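Local coordinates for protein tryptophanyl-tRNA synthetase (PDB 2EL7) that probably catalyses the ATP-dependent attachment of L-tryptophan to tRNA(Trp), as a homodimeric class I aminoacyl-tRNA synthetase from Thermus thermophilus, at residues A[238-244]-A[256-260]; A[209-213]-A[275-279]; A[31-37]-A[76-80]. One frame throughout, in Å; residues are numbered along the deposited sequence.

From the N terminus, the first loop is closed by contact 3, where the end of helix 16-33 and the lead into strand 37-41 meet the approach to strand 80-83, so that two neighbouring strands of the parallel sheet are joined at their starts. Well after that, residues 209-213 open the loop of contact 2, which closes when helix 267-294 comes back past helix 210-218. Contact 1 falls wholly within this second loop, pairing the consecutive helices 239-247 and 250-261. Contacts 1 and 2 therefore belong to one helical region, their centres about 17 Å apart, whereas the centre of contact 3 lies about 37 Å and 31 Å from theirs.

Contact 1: residues A[238-244]-A[256-260]; sequences TILFTYL and LKEEY
An antiparallel helical hairpin is formed by helices 239-247 and 250-261, whose short segments run at 167° with their axes 12.1 Å apart. Across this gap the ring of Phe241 makes most of the contact; its CA is 7.8 Å from that of Lys257, the closest CA pair between the segments. Residues 239-244 are helical after Thr238 (psi 144°), whose O accepts from Phe241 N at 2.8 Å. The ring of Phe241 (chi1 -89°, chi2 -88°) fills a hollow lined by Leu256, Lys257 and Tyr260. One side of the hollow is the Lys257 stem, with CG 3.2 Å from Phe241 CD1 while its amine leads away. Another is Leu256, whose CB is 4.0 Å from Phe241 CE1. Tyr260 (chi1 t, chi2 80°) supplies the aromatic wall: the edge of Phe241 meets its face in an edge-to-face pair, centroids 5.0 Å apart and planes at 61°, with Phe241 CE2 3.5 Å from Tyr260 CG. No hydrogen bond joins the segments. Outside the pair, Tyr243 OH is hydrogen-bonded to Pro188 O, and Leu240 packs on Val270, Lys271 and Leu274 of helix 267-294. One turn beyond Phe241, Leu244 (t, p) extends the apolar seam, its CD2 4.0 Å from Leu256 CD2.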
# COMPACT_ATOMS: atom_id res chain seq x y z
N THR A 238 -31.56 -37.05 -5.89
CA THR A 238 -30.71 -37.08 -4.70
C THR A 238 -29.27 -36.64 -5.02
O THR A 238 -28.73 -36.93 -6.10
CB THR A 238 -30.66 -38.50 -4.12
OG1 THR A 238 -31.98 -39.06 -4.13
CG2 THR A 238 -30.13 -38.48 -2.69
N ILE A 239 -28.63 -35.93 -4.08
CA ILE A 239 -27.27 -35.48 -4.34
C ILE A 239 -26.44 -36.72 -4.65
O ILE A 239 -25.40 -36.64 -5.30
CB ILE A 239 -26.66 -34.71 -3.12
CG1 ILE A 239 -26.28 -35.67 -1.99
CG2 ILE A 239 -27.65 -33.68 -2.60
CD1 ILE A 239 -25.53 -34.99 -0.85
N LEU A 240 -26.95 -37.87 -4.21
CA LEU A 240 -26.29 -39.15 -4.44
C LEU A 240 -26.06 -39.42 -5.92
O LEU A 240 -24.98 -39.88 -6.31
CB LEU A 240 -27.13 -40.28 -3.84
CG LEU A 240 -26.48 -41.66 -3.84
CD1 LEU A 240 -25.41 -41.73 -2.78
CD2 LEU A 240 -27.55 -42.71 -3.58
N PHE A 241 -27.06 -39.13 -6.76
CA PHE A 241 -26.91 -39.35 -8.20
C PHE A 241 -26.29 -38.17 -8.90
O PHE A 241 -25.92 -38.26 -10.07
CB PHE A 241 -28.26 -39.68 -8.84
CG PHE A 241 -28.57 -41.15 -8.85
CD1 PHE A 241 -28.15 -41.95 -9.90
CD2 PHE A 241 -29.22 -41.75 -7.77
CE1 PHE A 241 -28.37 -43.33 -9.88
CE2 PHE A 241 -29.45 -43.13 -7.74
CZ PHE A 241 -29.02 -43.92 -8.79
N THR A 242 -26.17 -37.05 -8.18
CA THR A 242 -25.55 -35.84 -8.74
C THR A 242 -24.05 -36.10 -8.71
O THR A 242 -23.36 -35.97 -9.73
CB THR A 242 -25.89 -34.60 -7.89
OG1 THR A 242 -27.30 -34.34 -7.96
CG2 THR A 242 -25.14 -33.38 -8.39
N TYR A 243 -23.55 -36.49 -7.54
CA TYR A 243 -22.14 -36.81 -7.38
C TYR A 243 -21.82 -37.94 -8.34
O TYR A 243 -20.83 -37.88 -9.06
CB TYR A 243 -21.85 -37.28 -5.97
CG TYR A 243 -21.90 -36.21 -4.90
CD1 TYR A 243 -21.62 -36.53 -3.58
CD2 TYR A 243 -22.22 -34.89 -5.21
CE1 TYR A 243 -21.65 -35.57 -2.57
CE2 TYR A 243 -22.26 -33.91 -4.20
CZ TYR A 243 -21.97 -34.26 -2.88
OH TYR A 243 -22.05 -33.34 -1.86
N LEU A 244 -22.66 -38.97 -8.34
CA LEU A 244 -22.43 -40.11 -9.22
C LEU A 244 -22.17 -39.65 -10.65
O LEU A 244 -21.31 -40.18 -11.35
CB LEU A 244 -23.63 -41.07 -9.20
CG LEU A 244 -23.50 -42.35 -10.03
CD1 LEU A 244 -22.49 -43.28 -9.38
CD2 LEU A 244 -24.85 -43.04 -10.14
N LEU A 256 -28.25 -47.18 -13.85
CA LEU A 256 -28.44 -47.24 -12.41
C LEU A 256 -29.66 -46.42 -12.03
O LEU A 256 -30.40 -46.78 -11.12
CB LEU A 256 -27.19 -46.71 -11.71
CG LEU A 256 -26.43 -47.59 -10.71
CD1 LEU A 256 -26.33 -49.02 -11.18
CD2 LEU A 256 -25.04 -46.98 -10.52
N LYS A 257 -29.87 -45.31 -12.73
CA LYS A 257 -31.02 -44.45 -12.45
C LYS A 257 -32.33 -45.15 -12.80
O LYS A 257 -33.23 -45.25 -11.96
CB LYS A 257 -30.92 -43.12 -13.21
CG LYS A 257 -30.04 -42.09 -12.52
CD LYS A 257 -30.16 -40.71 -13.13
CE LYS A 257 -29.75 -40.70 -14.59
NZ LYS A 257 -29.82 -39.32 -15.15
N GLU A 258 -32.44 -45.64 -14.03
CA GLU A 258 -33.64 -46.35 -14.44
C GLU A 258 -33.98 -47.37 -13.34
O GLU A 258 -35.11 -47.42 -12.85
CB GLU A 258 -33.39 -47.06 -15.78
CG GLU A 258 -34.66 -47.45 -16.53
CD GLU A 258 -35.55 -46.25 -16.84
OE1 GLU A 258 -35.06 -45.30 -17.49
OE2 GLU A 258 -36.74 -46.25 -16.44
N GLU A 259 -32.98 -48.15 -12.95
CA GLU A 259 -33.10 -49.18 -11.92
C GLU A 259 -33.45 -48.62 -10.54
O GLU A 259 -34.16 -49.25 -9.77
CB GLU A 259 -31.80 -49.98 -11.86
CG GLU A 259 -31.90 -51.40 -11.36
CD GLU A 259 -32.77 -52.28 -12.24
OE1 GLU A 259 -32.65 -52.20 -13.48
OE2 GLU A 259 -33.58 -53.06 -11.68
N TYR A 260 -32.94 -47.44 -10.21
CA TYR A 260 -33.22 -46.83 -8.91
C TYR A 260 -34.71 -46.48 -8.85
O TYR A 260 -35.34 -46.52 -7.79
CB TYR A 260 -32.38 -45.55 -8.73
CG TYR A 260 -32.51 -44.88 -7.37
CD1 TYR A 260 -31.80 -45.35 -6.26
CD2 TYR A 260 -33.34 -43.77 -7.19
CE1 TYR A 260 -31.91 -44.73 -5.01
CE2 TYR A 260 -33.46 -43.14 -5.94
CZ TYR A 260 -32.74 -43.63 -4.86
OH TYR A 260 -32.85 -43.02 -3.62

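Contact 2: residues A[209-213]-A[275-279]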
# COMPACT_ATOMS: atom_id res chain seq x y z
N PRO A 209 -9.36 -37.99 4.47
CA PRO A 209 -9.12 -39.43 4.66
C PRO A 209 -10.25 -40.30 4.05
O PRO A 209 -11.44 -40.00 4.20
CB PRO A 209 -9.02 -39.57 6.17
CG PRO A 209 -8.46 -38.26 6.59
CD PRO A 209 -9.28 -37.28 5.76
N GLU A 210 -9.85 -41.37 3.37
CA GLU A 210 -10.77 -42.29 2.73
C GLU A 210 -11.94 -42.70 3.63
O GLU A 210 -13.10 -42.66 3.23
CB GLU A 210 -10.00 -43.53 2.31
CG GLU A 210 -10.72 -44.39 1.32
CD GLU A 210 -9.87 -45.54 0.84
OE1 GLU A 210 -9.61 -46.45 1.66
OE2 GLU A 210 -9.46 -45.54 -0.35
N GLU A 211 -11.62 -43.08 4.86
CA GLU A 211 -12.63 -43.52 5.81
C GLU A 211 -13.61 -42.40 6.10
O GLU A 211 -14.76 -42.65 6.47
CB GLU A 211 -11.97 -44.00 7.11
CG GLU A 211 -12.96 -44.42 8.20
CD GLU A 211 -14.02 -45.40 7.70
OE1 GLU A 211 -13.65 -46.43 7.09
OE2 GLU A 211 -15.23 -45.14 7.93
N SER A 212 -13.16 -41.16 5.93
CA SER A 212 -14.02 -40.02 6.20
C SER A 212 -14.92 -39.70 5.02
O SER A 212 -16.07 -39.32 5.20
CB SER A 212 -13.18 -38.80 6.57
OG SER A 212 -14.04 -37.72 6.87
N ILE A 213 -14.39 -39.83 3.81
CA ILE A 213 -15.21 -39.57 2.63
C ILE A 213 -16.30 -40.63 2.57
O ILE A 213 -17.43 -40.36 2.15
CB ILE A 213 -14.37 -39.63 1.34
CG1 ILE A 213 -13.54 -38.34 1.19
CG2 ILE A 213 -15.27 -39.85 0.13
CD1 ILE A 213 -12.39 -38.46 0.19
N PHE A 275 -18.58 -44.19 -4.32
CA PHE A 275 -17.33 -44.18 -3.60
C PHE A 275 -16.17 -44.68 -4.46
O PHE A 275 -15.21 -43.95 -4.70
CB PHE A 275 -17.46 -45.04 -2.34
CG PHE A 275 -16.22 -45.12 -1.52
CD1 PHE A 275 -15.79 -44.02 -0.78
CD2 PHE A 275 -15.46 -46.28 -1.47
CE1 PHE A 275 -14.63 -44.09 -0.02
CE2 PHE A 275 -14.30 -46.36 -0.71
CZ PHE A 275 -13.88 -45.26 0.02
N ASP A 276 -16.26 -45.92 -4.94
CA ASP A 276 -15.19 -46.46 -5.77
C ASP A 276 -14.78 -45.53 -6.91
O ASP A 276 -13.59 -45.32 -7.17
CB ASP A 276 -15.58 -47.83 -6.37
CG ASP A 276 -15.82 -48.88 -5.31
OD1 ASP A 276 -15.10 -48.83 -4.28
OD2 ASP A 276 -16.71 -49.75 -5.51
N HIS A 277 -15.79 -44.98 -7.60
CA HIS A 277 -15.54 -44.07 -8.72
C HIS A 277 -14.96 -42.76 -8.23
O HIS A 277 -14.12 -42.15 -8.89
CB HIS A 277 -16.83 -43.86 -9.51
CG HIS A 277 -17.12 -44.95 -10.49
ND1 HIS A 277 -16.79 -44.87 -11.83
CD2 HIS A 277 -17.64 -46.19 -10.31
CE1 HIS A 277 -17.10 -46.00 -12.43
NE2 HIS A 277 -17.61 -46.82 -11.53
N LEU A 278 -15.39 -42.32 -7.05
CA LEU A 278 -14.88 -41.09 -6.50
C LEU A 278 -13.41 -41.24 -6.15
O LEU A 278 -12.60 -40.42 -6.58
CB LEU A 278 -15.69 -40.67 -5.28
CG LEU A 278 -15.13 -39.44 -4.57
CD1 LEU A 278 -15.04 -38.30 -5.57
CD2 LEU A 278 -16.01 -39.08 -3.39
N MET A 279 -13.06 -42.29 -5.41
CA MET A 279 -11.68 -42.57 -5.00
C MET A 279 -10.75 -42.80 -6.18
O MET A 279 -9.55 -42.54 -6.11
CB MET A 279 -11.59 -43.80 -4.10
CG MET A 279 -12.21 -43.65 -2.71
SD MET A 279 -11.84 -42.03 -1.97
CE MET A 279 -10.07 -42.08 -1.90
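Phe275, at the start of the second segment, uses the t rotamer to swing its ring toward helix 210-218, although its CA-to-CB bond points sideways. The rim of the ring does the work: CZ lies 3.5 Å from Glu210 CG, and CE1 lies 4.3 Å from Ile213 CG2, both partners close to the ring plane. Phe275 thus spans one turn of the opposing helix, touching the aliphatic part of Glu210 and the branched side chain of Ile213, while its ring also meets that of Trp214. The next two residues, Asp276 and His277, are out of reach of residues 209-213; His277 ND1 makes a weak hydrogen bond to Phe247 O, where helix 239-247 ends. The contact joins helix 210-218, which follows the KMSKS region in the chain and begins just after its N-cap Pro209, to the long helix 267-294, within the helical part that follows the nucleotide-binding fold of this class I synthetase. Leu278 returns to the interface, its CD2 3.7 Å from Ile213 CG2, the closest contact of Ile213 here. Its side chain is about 8 Å from that of Met196 in the KMSKS region, a predicted ATP-binding motif. Met279, one turn on from Phe275, donates from its N to Phe275 O at 2.8 Å and folds back with all three chi angles m. That places Met279 SD 4.2 Å from Ile213 CD1 and Met279 CE 3.8 Å from Glu210 OE2.

Contact 3: residues A[31-37]-A[76-80]; sequences EKLGRDA and PEKVT
A salt bridge between Lys78 NZ and Glu31 OE1, 2.8 Å long, spans the outer side of this contact; Lys78 is nearly extended (chi1 m, the rest t), while Glu31 (m, m) curls from the last turn of helix 16-33. The second anchor is Arg35, whose NE and NH1 both donate to Val79 O, at 3.2 and 3.0 Å, after the side chain bends through chi1 -120° and chi2 89°. One face of its guanidinium lies over Lys78 CA and Glu77 C. A water weakly bonded to Arg35 NH2 at 3.4 Å donates to Glu77 OE2 at 3.1 Å, and Glu77 OE1 is hydrogen-bonded to Tyr298 OH. Gly34 breaks from helical geometry after helix 16-33, with positive phi (64°, psi -120°), turning the chain through Arg35 and Asp36 into strand 37-41. Residues 76-79 run without regular structure into strand 80-83, so the two segments meet where adjacent parallel strands of the nucleotide-binding fold of class I synthetases begin. Arg35 and Val79 are in register, CA atoms 4.4 Å apart. Thr80 N donates weakly to Ala37 O at 3.4 Å; Thr80 OG1, whose position is less certain, donates to Arg35 O at 2.9 Å and is also hydrogen-bonded to Arg309. Val79 CA approaches Gly34 O at 3.3 Å in a CA-H...O contact. Behind these bonds, Ala37 CB packs 4.2 Å from Val79 CG1, and Val79 also touches Phe39.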
# COMPACT_ATOMS: atom_id res chain seq x y z
N GLU A 31 -2.74 -25.10 -20.20
CA GLU A 31 -2.40 -25.82 -21.44
C GLU A 31 -2.33 -24.82 -22.59
O GLU A 31 -1.50 -24.95 -23.50
CB GLU A 31 -3.47 -26.86 -21.79
CG GLU A 31 -3.67 -27.93 -20.74
CD GLU A 31 -2.58 -28.96 -20.77
OE1 GLU A 31 -2.13 -29.38 -19.69
OE2 GLU A 31 -2.18 -29.36 -21.88
N LYS A 32 -3.19 -23.81 -22.53
CA LYS A 32 -3.26 -22.82 -23.59
C LYS A 32 -2.24 -21.68 -23.49
O LYS A 32 -1.66 -21.25 -24.51
CB LYS A 32 -4.68 -22.26 -23.63
CG LYS A 32 -4.98 -21.35 -24.79
CD LYS A 32 -6.48 -21.10 -24.91
CE LYS A 32 -6.80 -20.11 -26.03
NZ LYS A 32 -6.32 -20.56 -27.37
N LEU A 33 -1.99 -21.20 -22.28
CA LEU A 33 -1.08 -20.07 -22.15
C LEU A 33 0.31 -20.40 -21.67
O LEU A 33 1.22 -19.60 -21.81
CB LEU A 33 -1.73 -19.00 -21.26
CG LEU A 33 -3.11 -18.61 -21.79
CD1 LEU A 33 -3.84 -17.67 -20.81
CD2 LEU A 33 -2.95 -17.97 -23.16
N GLY A 34 0.49 -21.59 -21.10
CA GLY A 34 1.80 -21.97 -20.65
C GLY A 34 2.31 -21.09 -19.54
O GLY A 34 1.67 -20.99 -18.48
N ARG A 35 3.45 -20.42 -19.77
CA ARG A 35 4.07 -19.56 -18.76
C ARG A 35 3.31 -18.26 -18.52
O ARG A 35 3.45 -17.62 -17.48
CB ARG A 35 5.51 -19.26 -19.18
CG ARG A 35 6.56 -19.72 -18.20
CD ARG A 35 7.08 -21.14 -18.38
NE ARG A 35 6.83 -21.95 -17.18
CZ ARG A 35 7.64 -22.88 -16.67
NH1 ARG A 35 7.26 -23.53 -15.58
NH2 ARG A 35 8.82 -23.16 -17.20
N ASP A 36 2.50 -17.86 -19.47
CA ASP A 36 1.71 -16.66 -19.31
C ASP A 36 0.41 -16.92 -18.59
O ASP A 36 -0.52 -16.12 -18.63
CB ASP A 36 1.49 -15.99 -20.65
CG ASP A 36 2.64 -15.07 -21.01
OD1 ASP A 36 3.09 -15.10 -22.17
OD2 ASP A 36 3.09 -14.31 -20.11
N ALA A 37 0.34 -18.07 -17.94
CA ALA A 37 -0.82 -18.39 -17.13
C ALA A 37 -0.31 -18.17 -15.70
O ALA A 37 0.18 -19.10 -15.09
CB ALA A 37 -1.24 -19.85 -17.32
N PRO A 76 3.83 -26.72 -12.51
CA PRO A 76 4.96 -25.79 -12.48
C PRO A 76 5.94 -25.94 -13.63
O PRO A 76 6.80 -25.10 -13.81
CB PRO A 76 5.62 -26.07 -11.13
CG PRO A 76 4.51 -26.77 -10.33
CD PRO A 76 3.88 -27.64 -11.36
N GLU A 77 5.83 -27.03 -14.40
CA GLU A 77 6.70 -27.23 -15.56
C GLU A 77 6.12 -26.50 -16.76
O GLU A 77 6.80 -26.32 -17.76
CB GLU A 77 6.83 -28.72 -15.93
CG GLU A 77 7.42 -29.60 -14.84
CD GLU A 77 8.68 -29.02 -14.25
OE1 GLU A 77 8.83 -29.08 -13.01
OE2 GLU A 77 9.51 -28.49 -15.04
N LYS A 78 4.85 -26.11 -16.64
CA LYS A 78 4.14 -25.41 -17.70
C LYS A 78 3.72 -23.99 -17.34
O LYS A 78 3.86 -23.08 -18.16
CB LYS A 78 2.89 -26.17 -18.09
CG LYS A 78 3.12 -27.56 -18.68
CD LYS A 78 1.79 -28.18 -19.06
CE LYS A 78 1.90 -29.67 -19.27
NZ LYS A 78 0.53 -30.26 -19.33
N VAL A 79 3.23 -23.77 -16.11
CA VAL A 79 2.77 -22.44 -15.74
C VAL A 79 3.68 -21.59 -14.85
O VAL A 79 4.87 -21.89 -14.70
CB VAL A 79 1.36 -22.51 -15.09
CG1 VAL A 79 0.46 -23.43 -15.91
CG2 VAL A 79 1.45 -22.98 -13.62
N THR A 80 3.11 -20.52 -14.29
CA THR A 80 3.85 -19.61 -13.42
C THR A 80 3.09 -19.42 -12.14
O THR A 80 2.14 -18.67 -12.09
CB THR A 80 4.09 -18.25 -14.13
OG1 THR A 80 4.99 -18.48 -15.22
CG2 THR A 80 4.73 -17.21 -13.20
O HOH W 1 10.39 -25.51 -15.23